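Galactofuranose-binding protein YtfQ (Escherichia coli, PDB 2VK2) binds alpha- and beta-galactofuranose in the periplasm and serves as the solute-binding component of the YtfQRT-YjfF ABC transporter. Local coordinates at residues F7-S12 / F63-V68; A107-E112 / I144-G149; Q135-A140 / G168-S173; R164-D169 / E180-A185. All coordinates share one frame; numbering follows the deposited sequence. Where two conformers were deposited one is given.

Contact 1 of 4, residues F7-S12 / F63-V68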
loop_
_atom_site.group_PDB
_atom_site.type_symbol
_atom_site.label_atom_id
_atom_site.label_comp_id
_atom_site.label_asym_id
_atom_site.label_seq_id
_atom_site.Cartn_x
_atom_site.Cartn_y
_atom_site.Cartn_z
ATOM N N PHE A 7 7.611 1.633 -16.748
ATOM C CA PHE A 7 7.107 1.615 -15.376
ATOM C C PHE A 7 8.163 0.998 -14.472
ATOM O O PHE A 7 8.484 -0.185 -14.595
ATOM C CB PHE A 7 5.791 0.825 -15.334
ATOM C CG PHE A 7 5.185 0.640 -13.952
ATOM C CD1 PHE A 7 5.461 1.496 -12.886
ATOM C CD2 PHE A 7 4.276 -0.394 -13.745
ATOM C CE1 PHE A 7 4.866 1.295 -11.638
ATOM C CE2 PHE A 7 3.680 -0.592 -12.508
ATOM C CZ PHE A 7 3.975 0.252 -11.453
ATOM N N SER A 8 8.728 1.823 -13.591
ATOM C CA SER A 8 9.606 1.342 -12.536
ATOM C C SER A 8 8.745 0.909 -11.355
ATOM O O SER A 8 8.235 1.742 -10.602
ATOM C CB SER A 8 10.602 2.417 -12.100
ATOM O OG SER A 8 11.387 1.943 -11.021
ATOM N N GLN A 9 8.588 -0.405 -11.227
ATOM C CA GLN A 9 7.775 -1.035 -10.198
ATOM C C GLN A 9 8.677 -1.397 -9.013
ATOM O O GLN A 9 9.856 -1.707 -9.197
ATOM C CB GLN A 9 7.102 -2.279 -10.815
ATOM C CG GLN A 9 6.175 -3.110 -9.926
ATOM C CD GLN A 9 5.069 -2.300 -9.282
ATOM O OE1 GLN A 9 5.336 -1.373 -8.525
ATOM N NE2 GLN A 9 3.816 -2.667 -9.551
ATOM N N VAL A 10 8.128 -1.335 -7.801
ATOM C CA VAL A 10 8.897 -1.600 -6.579
ATOM C C VAL A 10 9.387 -3.042 -6.546
ATOM O O VAL A 10 10.540 -3.318 -6.208
ATOM C CB VAL A 10 8.042 -1.344 -5.311
ATOM C CG1 VAL A 10 8.797 -1.755 -4.045
ATOM C CG2 VAL A 10 7.610 0.109 -5.234
ATOM N N GLY A 11 8.489 -3.952 -6.902
ATOM C CA GLY A 11 8.736 -5.383 -6.817
ATOM C C GLY A 11 7.412 -6.114 -6.756
ATOM O O GLY A 11 6.438 -5.684 -7.364
ATOM N N SER A 12 7.379 -7.217 -6.014
ATOM C CA SER A 12 6.170 -8.030 -5.872
ATOM C C SER A 12 6.030 -8.496 -4.427
ATOM O O SER A 12 5.755 -9.667 -4.162
ATOM C CB SER A 12 6.234 -9.229 -6.823
ATOM O OG SER A 12 7.389 -10.007 -6.566
ATOM N N PHE A 63 6.445 5.870 -15.505
ATOM C CA PHE A 63 5.649 5.682 -14.297
ATOM C C PHE A 63 6.606 5.156 -13.235
ATOM O O PHE A 63 7.430 4.288 -13.519
ATOM C CB PHE A 63 4.545 4.639 -14.515
ATOM C CG PHE A 63 3.392 5.086 -15.393
ATOM C CD1 PHE A 63 3.383 6.299 -16.076
ATOM C CD2 PHE A 63 2.308 4.231 -15.557
ATOM C CE1 PHE A 63 2.298 6.652 -16.874
ATOM C CE2 PHE A 63 1.237 4.578 -16.356
ATOM C CZ PHE A 63 1.228 5.785 -17.013
ATOM N N ILE A 64 6.507 5.673 -12.015
ATOM C CA ILE A 64 7.334 5.187 -10.916
ATOM C C ILE A 64 6.442 4.958 -9.713
ATOM O O ILE A 64 5.653 5.827 -9.366
ATOM C CB ILE A 64 8.417 6.206 -10.491
ATOM C CG1 ILE A 64 9.311 6.605 -11.668
ATOM C CG2 ILE A 64 9.271 5.640 -9.355
ATOM C CD1 ILE A 64 10.193 7.804 -11.362
ATOM N N ALA A 65 6.565 3.788 -9.092
ATOM C CA ALA A 65 6.026 3.564 -7.754
ATOM C C ALA A 65 7.213 3.723 -6.809
ATOM O O ALA A 65 8.017 2.808 -6.680
ATOM C CB ALA A 65 5.418 2.173 -7.648
ATOM N N PRO A 66 7.368 4.915 -6.201
ATOM C CA PRO A 66 8.616 5.195 -5.482
ATOM C C PRO A 66 8.714 4.449 -4.154
ATOM O O PRO A 66 7.907 4.683 -3.261
ATOM C CB PRO A 66 8.554 6.711 -5.254
ATOM C CG PRO A 66 7.110 7.025 -5.218
ATOM C CD PRO A 66 6.442 6.062 -6.162
ATOM N N VAL A 67 9.706 3.571 -4.022
ATOM C CA VAL A 67 9.758 2.677 -2.862
ATOM C C VAL A 67 9.813 3.464 -1.548
ATOM O O VAL A 67 9.121 3.117 -0.586
ATOM C CB VAL A 67 10.921 1.653 -2.960
ATOM C CG1 VAL A 67 12.279 2.345 -3.016
ATOM C CG2 VAL A 67 10.857 0.656 -1.808
ATOM N N VAL A 68 10.622 4.522 -1.526
ATOM C CA VAL A 68 10.683 5.458 -0.403
ATOM C C VAL A 68 10.485 6.879 -0.928
ATOM O O VAL A 68 10.531 7.102 -2.136
ATOM C CB VAL A 68 12.023 5.351 0.358
ATOM C CG1 VAL A 68 12.191 3.955 0.947
ATOM C CG2 VAL A 68 13.200 5.710 -0.547
#
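F7 and S8 pair with F63 and I64 as neighbouring parallel strands, 4-9 and 61-64, of the first parallel sheet of this type I periplasmic sugar-binding fold. Two backbone bonds hold the tight end: S8 N gives to F63 O at 2.8 Å, and A65 N returns to S8 O at 3.0 Å, nearly straight at 171°. On one face of the sheet the F7 ring lies across the start of the F63 side chain, with F7 CD1 3.7 Å from F63 CB. CG of F7 is anti to the backbone N (chi1 176°), beside the carbonyl carbon, and this leaves F7 CE1 4.1 Å from A65 CB; F63 O and A65 N meet the ring at its edge. The other face carries S8 and I64, both against V51 of helix 44-57.

Beyond this pairing the packing is sparser, though the touching residues are all buried. V10 still presses CG2 onto A65 O at 3.1 Å, but its other branch, CG1, meets V67 CG2 at a looser 3.9 Å. These strand ends run out toward the sugar site: A65 packs on D90, and Q9 OE1 is hydrogen-bonded to R17 NH1, both galactofuranose-binding residues. The Q9 chain bends at chi2 (54°), and the same OE1 turns back to accept from V10 N at 2.9 Å in its carbonyl plane, on a lone pair, while lying 3.7 Å from A65 CB.

Contact 2 of 4, residues A107-E112 / I144-G149; sequences ADNILE and IDRKKG. With GZL (beta-D-galactofuranose), chain B.
The galactofuranose site reaches this contact through R146, whose guanidinium stands between E112 and the sugar. R146 holds E112 side-on in a salt bridge, with both nitrogens on one oxygen: NE reaches E112 OE1 at 2.8 Å and NH2 reaches the same E112 OE1 at 3.0 Å. The two donors approach from one face of the carboxylate, whose plane is turned 42° from that of the guanidinium, yet OE1 lies almost in the guanidinium plane. At its NH1/NH2 end, R146 NH1 donates to O3 of the sugar at 2.9 Å, at an angle of 160°, with a weak bond from NH2 to the same O3. The arginine chain runs extended from CG to NE, which takes the charge from helix to ligand. E112 is thus a second-shell residue that probably orients R146 and offsets its charge.

Behind this pair, helix 109-124, entered just after the chain has left the first sheet at strand 103-106, lies against helix 141-153, both in the second domain. D108 is the N-cap of the former, accepting from L111 N. The backbones come close where G149, having no side chain, lets its CA approach I110 O to 3.3 Å. I110 lays CG1 over D145 CB at 3.7 Å, while its CD1 meets the solvent-exposed K148 side chain. N109 CB also touches D145 CB, at 3.7 Å. A water ties the two helices together, accepting a hydrogen bond from N109 N at 2.9 Å and donating to D145 OD2 at 2.8 Å.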
loop_
_atom_site.group_PDB
_atom_site.type_symbol
_atom_site.label_atom_id
_atom_site.label_comp_id
_atom_site.label_asym_id
_atom_site.label_seq_id
_atom_site.Cartn_x
_atom_site.Cartn_y
_atom_site.Cartn_z
ATOM N N ALA A 107 -4.096 6.547 -2.932
ATOM C CA ALA A 107 -5.097 6.744 -1.897
ATOM C C ALA A 107 -4.629 7.846 -0.949
ATOM O O ALA A 107 -3.459 8.248 -0.959
ATOM C CB ALA A 107 -5.329 5.457 -1.129
ATOM N N ASP A 108 -5.563 8.346 -0.150
ATOM C CA ASP A 108 -5.235 9.156 1.013
ATOM C C ASP A 108 -4.848 8.153 2.095
ATOM O O ASP A 108 -5.707 7.531 2.718
ATOM C CB ASP A 108 -6.441 10.001 1.422
ATOM C CG ASP A 108 -6.194 10.841 2.663
ATOM O OD1 ASP A 108 -5.207 10.594 3.390
ATOM O OD2 ASP A 108 -7.013 11.750 2.915
ATOM N N ASN A 109 -3.548 7.975 2.294
ATOM C CA ASN A 109 -3.047 6.912 3.160
ATOM C C ASN A 109 -3.169 7.264 4.638
ATOM O O ASN A 109 -3.236 6.375 5.486
ATOM C CB ASN A 109 -1.610 6.562 2.780
ATOM C CG ASN A 109 -1.475 6.213 1.313
ATOM O OD1 ASN A 109 -2.052 5.233 0.836
ATOM N ND2 ASN A 109 -0.724 7.021 0.586
ATOM N N ILE A 110 -3.217 8.559 4.942
ATOM C CA ILE A 110 -3.538 9.005 6.291
ATOM C C ILE A 110 -4.969 8.577 6.616
ATOM O O ILE A 110 -5.231 8.013 7.682
ATOM C CB ILE A 110 -3.376 10.536 6.454
ATOM C CG1 ILE A 110 -1.927 10.956 6.170
ATOM C CG2 ILE A 110 -3.786 10.957 7.856
ATOM C CD1 ILE A 110 -1.664 12.437 6.306
ATOM N N LEU A 111 -5.887 8.824 5.685
ATOM C CA LEU A 111 -7.277 8.387 5.836
ATOM C C LEU A 111 -7.394 6.880 6.048
ATOM O O LEU A 111 -8.171 6.436 6.884
ATOM C CB LEU A 111 -8.118 8.801 4.624
ATOM C CG LEU A 111 -9.558 8.275 4.589
ATOM C CD1 LEU A 111 -10.371 8.832 5.753
ATOM C CD2 LEU A 111 -10.202 8.618 3.255
ATOM N N GLU A 112 -6.639 6.091 5.292
ATOM C CA GLU A 112 -6.675 4.635 5.452
ATOM C C GLU A 112 -6.369 4.242 6.895
ATOM O O GLU A 112 -7.070 3.414 7.479
ATOM C CB GLU A 112 -5.676 3.964 4.516
ATOM C CG GLU A 112 -6.035 4.032 3.040
ATOM C CD GLU A 112 -4.930 3.494 2.164
ATOM O OE1 GLU A 112 -3.753 3.672 2.534
ATOM O OE2 GLU A 112 -5.227 2.887 1.114
ATOM N N ILE A 144 4.639 5.840 6.518
ATOM C CA ILE A 144 4.641 7.051 7.332
ATOM C C ILE A 144 3.210 7.554 7.542
ATOM O O ILE A 144 2.813 7.871 8.666
ATOM C CB ILE A 144 5.504 8.148 6.669
ATOM C CG1 ILE A 144 6.981 7.739 6.678
ATOM C CG2 ILE A 144 5.321 9.482 7.379
ATOM C CD1 ILE A 144 7.846 8.531 5.709
ATOM N N ASP A 145 2.435 7.600 6.462
ATOM C CA ASP A 145 1.081 8.143 6.507
ATOM C C ASP A 145 0.093 7.226 7.224
ATOM O O ASP A 145 -0.748 7.699 7.984
ATOM C CB ASP A 145 0.579 8.461 5.094
ATOM C CG ASP A 145 1.289 9.652 4.469
ATOM O OD1 ASP A 145 2.043 10.359 5.175
ATOM O OD2 ASP A 145 1.073 9.876 3.262
ATOM N N ARG A 146 0.190 5.920 6.989
ATOM C CA ARG A 146 -0.683 4.964 7.676
ATOM C C ARG A 146 -0.400 4.917 9.173
ATOM O O ARG A 146 -1.317 4.748 9.971
ATOM C CB ARG A 146 -0.568 3.572 7.057
ATOM C CG ARG A 146 -1.275 3.490 5.731
ATOM C CD ARG A 146 -0.942 2.238 4.974
ATOM N NE ARG A 146 -1.620 2.244 3.685
ATOM C CZ ARG A 146 -1.356 1.396 2.699
ATOM N NH1 ARG A 146 -0.423 0.467 2.850
ATOM N NH2 ARG A 146 -2.020 1.492 1.554
ATOM N N LYS A 147 0.863 5.077 9.556
ATOM C CA LYS A 147 1.215 5.191 10.967
ATOM C C LYS A 147 0.563 6.432 11.577
ATOM O O LYS A 147 -0.058 6.353 12.637
ATOM C CB LYS A 147 2.734 5.240 11.143
ATOM C CG LYS A 147 3.178 5.380 12.589
ATOM C CD LYS A 147 4.641 5.011 12.771
ATOM C CE LYS A 147 5.046 5.047 14.235
ATOM N NZ LYS A 147 4.160 4.212 15.098
ATOM N N LYS A 148 0.691 7.569 10.896
ATOM C CA LYS A 148 0.138 8.835 11.389
ATOM C C LYS A 148 -1.384 8.788 11.511
ATOM O O LYS A 148 -1.940 9.233 12.511
ATOM C CB LYS A 148 0.544 10.008 10.482
ATOM C CG LYS A 148 -0.017 11.360 10.936
ATOM C CD LYS A 148 0.270 12.473 9.939
ATOM C CE LYS A 148 -0.447 13.765 10.310
ATOM N NZ LYS A 148 -0.477 14.734 9.177
ATOM N N GLY A 149 -2.057 8.275 10.486
ATOM C CA GLY A 149 -3.519 8.238 10.481
ATOM C C GLY A 149 -4.100 7.441 11.636
ATOM O O GLY A 149 -5.033 7.881 12.306
HETATM C C6 GZL B . 0.024 1.124 -1.433
HETATM C C5 GZL B . 1.291 0.685 -1.292
HETATM C C4 GZL B . 1.674 -0.561 -0.515
HETATM C C3 GZL B . 0.647 -1.590 -0.128
HETATM C C2 GZL B . 1.099 -2.808 -0.394
HETATM O O6 GZL B . -0.255 2.241 -2.112
HETATM O O5 GZL B . 2.294 1.421 -1.783
HETATM O O4 GZL B . 2.638 -1.326 -1.250
HETATM O O3 GZL B . -0.495 -1.282 0.476
HETATM C C1 GZL B . 2.405 -2.731 -1.100
HETATM O O2 GZL B . 0.524 -3.984 -0.135
HETATM O O1 GZL B . 3.454 -3.321 -0.339
HETATM O O HOH W 1 -1.548 10.107 2.454
#

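Contact 3 of 4, residues Q135-A140 / G168-S173; sequences QGTVGA and GDFTRS. With GZL (beta-D-galactofuranose), chain B.
G168 N donates to Q135 O at 2.8 Å, with 161° at the hydrogen, and this bond joins the two loops just where strands 129-135 and 160-167 run out. From there each chain turns. G168 to T171 forms a type I' turn, T137 to A140 a type II turn, and both lead into the helices that follow, with A140 and T171 at the N-cap positions.

The turn G168-T171 places F170 between G136 and the bound sugar. G136 CA sits squarely over the centre of the F170 ring, 3.5 Å from its centroid and 8° off the normal, a CH-pi contact that the bare glycine backbone makes possible. T137 crosses the F170 side chain at about a right angle, its OG1 3.7 Å from F170 CD2, and A140 CB lies at the ring edge. The opposite face belongs to galactofuranose: C4 of the sugar lies 4.1 Å from F170 CZ, toward the rim, and O1 comes within 3.2 Å of F170 CG. F170 O is meanwhile bonded to N199, another sugar-binding residue. On the outer side, a water accepts from V138 N at 2.9 Å and reaches D169 OD1 only weakly.

The ring is therefore held between backbone and ligand, and the protein offers the furanose a flat apolar surface here, while charged residues such as D90, R91 and R146 bond its oxygens.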
loop_
_atom_site.group_PDB
_atom_site.type_symbol
_atom_site.label_atom_id
_atom_site.label_comp_id
_atom_site.label_asym_id
_atom_site.label_seq_id
_atom_site.Cartn_x
_atom_site.Cartn_y
_atom_site.Cartn_z
ATOM N N GLN A 135 4.577 -2.164 10.656
ATOM C CA GLN A 135 4.724 -1.071 9.703
ATOM C C GLN A 135 5.145 -1.574 8.339
ATOM O O GLN A 135 5.732 -2.642 8.207
ATOM C CB GLN A 135 5.773 -0.061 10.172
ATOM C CG GLN A 135 5.506 0.576 11.515
ATOM C CD GLN A 135 6.493 1.687 11.817
ATOM O OE1 GLN A 135 6.925 2.413 10.917
ATOM N NE2 GLN A 135 6.854 1.828 13.085
ATOM N N GLY A 136 4.871 -0.768 7.322
ATOM C CA GLY A 136 5.391 -1.016 5.992
ATOM C C GLY A 136 6.862 -0.659 5.907
ATOM O O GLY A 136 7.489 -0.293 6.902
ATOM N N THR A 137 7.399 -0.774 4.700
ATOM C CA THR A 137 8.788 -0.456 4.401
ATOM C C THR A 137 9.197 0.893 4.983
ATOM O O THR A 137 8.501 1.890 4.804
ATOM C CB THR A 137 8.985 -0.440 2.879
ATOM O OG1 THR A 137 8.678 -1.738 2.356
ATOM C CG2 THR A 137 10.411 -0.056 2.502
ATOM N N VAL A 138 10.323 0.908 5.691
ATOM C CA VAL A 138 10.825 2.129 6.309
ATOM C C VAL A 138 11.092 3.172 5.226
ATOM O O VAL A 138 11.765 2.890 4.236
ATOM C CB VAL A 138 12.111 1.866 7.127
ATOM C CG1 VAL A 138 12.703 3.170 7.633
ATOM C CG2 VAL A 138 11.815 0.930 8.286
ATOM N N GLY A 139 10.521 4.358 5.402
ATOM C CA GLY A 139 10.704 5.451 4.452
ATOM C C GLY A 139 9.647 5.549 3.364
ATOM O O GLY A 139 9.577 6.560 2.667
ATOM N N ALA A 140 8.827 4.510 3.204
ATOM C CA ALA A 140 7.722 4.553 2.249
ATOM C C ALA A 140 6.701 5.575 2.719
ATOM O O ALA A 140 6.315 5.565 3.882
ATOM C CB ALA A 140 7.075 3.182 2.125
ATOM N N GLY A 168 7.394 -4.725 9.022
ATOM C CA GLY A 168 7.304 -6.074 8.482
ATOM C C GLY A 168 7.533 -6.104 6.980
ATOM O O GLY A 168 7.154 -7.067 6.317
ATOM N N ASP A 169 8.118 -5.032 6.440
ATOM C CA ASP A 169 8.529 -4.955 5.026
ATOM C C ASP A 169 7.392 -5.141 4.007
ATOM O O ASP A 169 7.652 -5.421 2.837
ATOM C CB ASP A 169 9.644 -5.975 4.729
ATOM C CG ASP A 169 10.854 -5.820 5.637
ATOM O OD1 ASP A 169 10.976 -4.785 6.323
ATOM O OD2 ASP A 169 11.689 -6.749 5.659
ATOM N N PHE A 170 6.143 -4.987 4.449
ATOM C CA PHE A 170 4.959 -5.211 3.610
ATOM C C PHE A 170 4.800 -6.663 3.099
ATOM O O PHE A 170 4.030 -6.903 2.169
ATOM C CB PHE A 170 4.932 -4.226 2.414
ATOM C CG PHE A 170 4.372 -2.852 2.731
ATOM C CD1 PHE A 170 3.197 -2.699 3.460
ATOM C CD2 PHE A 170 4.988 -1.710 2.226
ATOM C CE1 PHE A 170 2.671 -1.441 3.709
ATOM C CE2 PHE A 170 4.467 -0.447 2.483
ATOM C CZ PHE A 170 3.302 -0.316 3.215
ATOM N N THR A 171 5.497 -7.622 3.709
ATOM C CA THR A 171 5.402 -9.022 3.275
ATOM C C THR A 171 4.742 -9.918 4.316
ATOM O O THR A 171 4.791 -9.658 5.516
ATOM C CB THR A 171 6.777 -9.637 2.931
ATOM O OG1 THR A 171 7.553 -9.798 4.122
ATOM C CG2 THR A 171 7.532 -8.770 1.938
ATOM N N ARG A 172 4.139 -10.994 3.826
ATOM C CA ARG A 172 3.531 -12.002 4.684
ATOM C C ARG A 172 4.576 -12.682 5.570
ATOM O O ARG A 172 4.364 -12.844 6.775
ATOM C CB ARG A 172 2.798 -13.039 3.824
ATOM C CG ARG A 172 1.832 -13.921 4.587
ATOM C CD ARG A 172 1.008 -14.792 3.648
ATOM N NE ARG A 172 0.081 -14.018 2.818
ATOM C CZ ARG A 172 -0.890 -14.549 2.070
ATOM N NH1 ARG A 172 -1.082 -15.864 2.037
ATOM N NH2 ARG A 172 -1.682 -13.762 1.355
ATOM N N SER A 173 5.710 -13.051 4.976
ATOM C CA SER A 173 6.747 -13.782 5.702
ATOM C C SER A 173 7.361 -12.947 6.827
ATOM O O SER A 173 7.520 -13.436 7.946
ATOM C CB SER A 173 7.837 -14.282 4.748
ATOM O OG SER A 173 8.440 -13.214 4.042
HETATM C C6 GZL B . 0.024 1.124 -1.433
HETATM C C5 GZL B . 1.291 0.685 -1.292
HETATM C C4 GZL B . 1.674 -0.561 -0.515
HETATM C C3 GZL B . 0.647 -1.590 -0.128
HETATM C C2 GZL B . 1.099 -2.808 -0.394
HETATM O O6 GZL B . -0.255 2.241 -2.112
HETATM O O5 GZL B . 2.294 1.421 -1.783
HETATM O O4 GZL B . 2.638 -1.326 -1.250
HETATM O O3 GZL B . -0.495 -1.282 0.476
HETATM C C1 GZL B . 2.405 -2.731 -1.100
HETATM O O2 GZL B . 0.524 -3.984 -0.135
HETATM O O1 GZL B . 3.454 -3.321 -0.339
HETATM O O HOH W 2 11.802 -1.549 6.034
#

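Contact 4 of 4, residues R164-D169 / E180-A185; sequences RSQSGD and ESFIKA
R164 leaves the strand with CG anti to its carbonyl carbon (chi1 -61°) and bends again at chi2 (-79°), which lays its aliphatic part along F182 and sends the guanidinium on toward A185. The F182 ring, likewise with CG anti to the carbonyl carbon, swings over from the helix to meet it. R164 CB stands over the middle of the ring, 3.6 Å from the F182 centroid, as a CH-pi contact, and the two side chains slide past each other in opposite directions. R164 CD follows at 3.9 Å from F182 CD1. Farther out on the arginine, A185 CB covers one face of the guanidinium, 3.7 Å from R164 NH2, while R164 NE is salt-bridged to E186 just beyond the helical segment.

Q166 meets the ring at its CZ tip: its CB lies 3.8 Å from F182 CZ, and Q166 N meets the ring edge in its plane. V132 and L134 of strand 129-135 also touch F182, which is buried although the arginine and glutamine lie toward the surface. Strand 164-167 and helix 180-185 run 159° apart, nearly antiparallel, the packing of helix 172-185 back along the outermost strand 160-167 in the beta-alpha units of this alpha/beta domain.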
loop_
_atom_site.group_PDB
_atom_site.type_symbol
_atom_site.label_atom_id
_atom_site.label_comp_id
_atom_site.label_asym_id
_atom_site.label_seq_id
_atom_site.Cartn_x
_atom_site.Cartn_y
_atom_site.Cartn_z
ATOM N N ARG A 164 4.126 -2.101 20.737
ATOM C CA ARG A 164 5.178 -2.603 19.856
ATOM C C ARG A 164 4.953 -2.024 18.475
ATOM O O ARG A 164 3.812 -1.904 18.033
ATOM C CB ARG A 164 5.116 -4.127 19.734
ATOM C CG ARG A 164 5.308 -4.903 21.021
ATOM C CD ARG A 164 6.763 -5.007 21.400
ATOM N NE ARG A 164 6.909 -5.408 22.794
ATOM C CZ ARG A 164 8.072 -5.491 23.431
ATOM N NH1 ARG A 164 9.211 -5.232 22.801
ATOM N NH2 ARG A 164 8.097 -5.850 24.706
ATOM N N SER A 165 6.034 -1.667 17.789
ATOM C CA SER A 165 5.935 -1.202 16.413
ATOM C C SER A 165 7.246 -1.443 15.685
ATOM O O SER A 165 8.284 -0.920 16.079
ATOM C CB SER A 165 5.562 0.278 16.371
ATOM O OG SER A 165 5.365 0.701 15.033
ATOM N N GLN A 166 7.195 -2.255 14.633
ATOM C CA GLN A 166 8.364 -2.575 13.819
ATOM C C GLN A 166 7.905 -2.786 12.387
ATOM O O GLN A 166 6.751 -3.145 12.148
ATOM C CB GLN A 166 9.040 -3.860 14.311
ATOM C CG GLN A 166 9.696 -3.777 15.683
ATOM C CD GLN A 166 11.000 -3.008 15.664
ATOM O OE1 GLN A 166 11.061 -1.856 16.095
ATOM N NE2 GLN A 166 12.051 -3.641 15.157
ATOM N N SER A 167 8.809 -2.582 11.437
ATOM C CA SER A 167 8.498 -2.827 10.036
ATOM C C SER A 167 8.432 -4.322 9.747
ATOM O O SER A 167 9.299 -5.088 10.173
ATOM C CB SER A 167 9.535 -2.176 9.121
ATOM O OG SER A 167 9.249 -2.467 7.762
ATOM N N GLY A 168 7.394 -4.725 9.022
ATOM C CA GLY A 168 7.304 -6.074 8.482
ATOM C C GLY A 168 7.533 -6.104 6.980
ATOM O O GLY A 168 7.154 -7.067 6.317
ATOM N N ASP A 169 8.118 -5.032 6.440
ATOM C CA ASP A 169 8.529 -4.955 5.026
ATOM C C ASP A 169 7.392 -5.141 4.007
ATOM O O ASP A 169 7.652 -5.421 2.837
ATOM C CB ASP A 169 9.644 -5.975 4.729
ATOM C CG ASP A 169 10.854 -5.820 5.637
ATOM O OD1 ASP A 169 10.976 -4.785 6.323
ATOM O OD2 ASP A 169 11.689 -6.749 5.659
ATOM N N GLU A 180 5.585 -12.991 15.526
ATOM C CA GLU A 180 6.115 -14.026 16.423
ATOM C C GLU A 180 6.958 -13.410 17.539
ATOM O O GLU A 180 6.827 -13.792 18.702
ATOM C CB GLU A 180 6.954 -15.047 15.651
ATOM C CG GLU A 180 6.141 -16.030 14.817
ATOM C CD GLU A 180 6.990 -16.842 13.847
ATOM O OE1 GLU A 180 8.153 -16.464 13.588
ATOM O OE2 GLU A 180 6.491 -17.867 13.336
ATOM N N SER A 181 7.812 -12.452 17.183
ATOM C CA SER A 181 8.652 -11.770 18.169
ATOM C C SER A 181 7.816 -10.939 19.144
ATOM O O SER A 181 8.117 -10.894 20.336
ATOM C CB SER A 181 9.705 -10.891 17.483
ATOM O OG SER A 181 9.147 -9.689 16.986
ATOM N N PHE A 182 6.771 -10.283 18.638
ATOM C CA PHE A 182 5.863 -9.513 19.490
ATOM C C PHE A 182 5.131 -10.416 20.484
ATOM O O PHE A 182 5.011 -10.081 21.660
ATOM C CB PHE A 182 4.821 -8.750 18.660
ATOM C CG PHE A 182 5.373 -7.597 17.845
ATOM C CD1 PHE A 182 6.650 -7.078 18.054
ATOM C CD2 PHE A 182 4.569 -7.001 16.884
ATOM C CE1 PHE A 182 7.114 -6.010 17.293
ATOM C CE2 PHE A 182 5.025 -5.929 16.134
ATOM C CZ PHE A 182 6.296 -5.437 16.335
ATOM N N ILE A 183 4.639 -11.553 19.998
ATOM C CA ILE A 183 3.925 -12.515 20.839
ATOM C C ILE A 183 4.819 -13.019 21.974
ATOM O O ILE A 183 4.400 -13.048 23.133
ATOM C CB ILE A 183 3.399 -13.703 20.000
ATOM C CG1 ILE A 183 2.234 -13.248 19.115
ATOM C CG2 ILE A 183 2.944 -14.851 20.897
ATOM C CD1 ILE A 183 1.844 -14.251 18.051
ATOM N N LYS A 184 6.051 -13.392 21.639
ATOM C CA LYS A 184 7.014 -13.870 22.636
ATOM C C LYS A 184 7.413 -12.787 23.643
ATOM O O LYS A 184 7.730 -13.096 24.795
ATOM C CB LYS A 184 8.263 -14.428 21.950
ATOM C CG LYS A 184 8.022 -15.730 21.206
ATOM C CD LYS A 184 9.251 -16.157 20.425
ATOM C CE LYS A 184 8.943 -17.319 19.494
ATOM N NZ LYS A 184 10.097 -17.642 18.613
ATOM N N ALA A 185 7.395 -11.529 23.208
ATOM C CA ALA A 185 7.731 -10.396 24.072
ATOM C C ALA A 185 6.557 -9.926 24.939
ATOM O O ALA A 185 6.741 -9.079 25.815
ATOM C CB ALA A 185 8.254 -9.234 23.231
#

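In the fold
Contact 1 lies in the first sheet; contacts 2, 3 and 4 belong to the second domain, with the sugar between. Along the chain contact 1 closes before the others open, contacts 2 and 3 interleave, and contact 4 comes last, beginning on the stretch where contact 3 ends. Contacts 2 and 3, centres 14 Å apart, both touch the galactofuranose, R146 by bonds to O3 and F170 with a ring face, and R146 NH1 packs 3.7 Å from F170 CE1. Contact 3 also meets contact 1, where V67 and V68 pack on the loop 138-140, consistent with domains closed around the sugar. Contact 4 shares G168, D169 and helix 172-185 with contact 3, but its centre is 26 Å from that of contact 1.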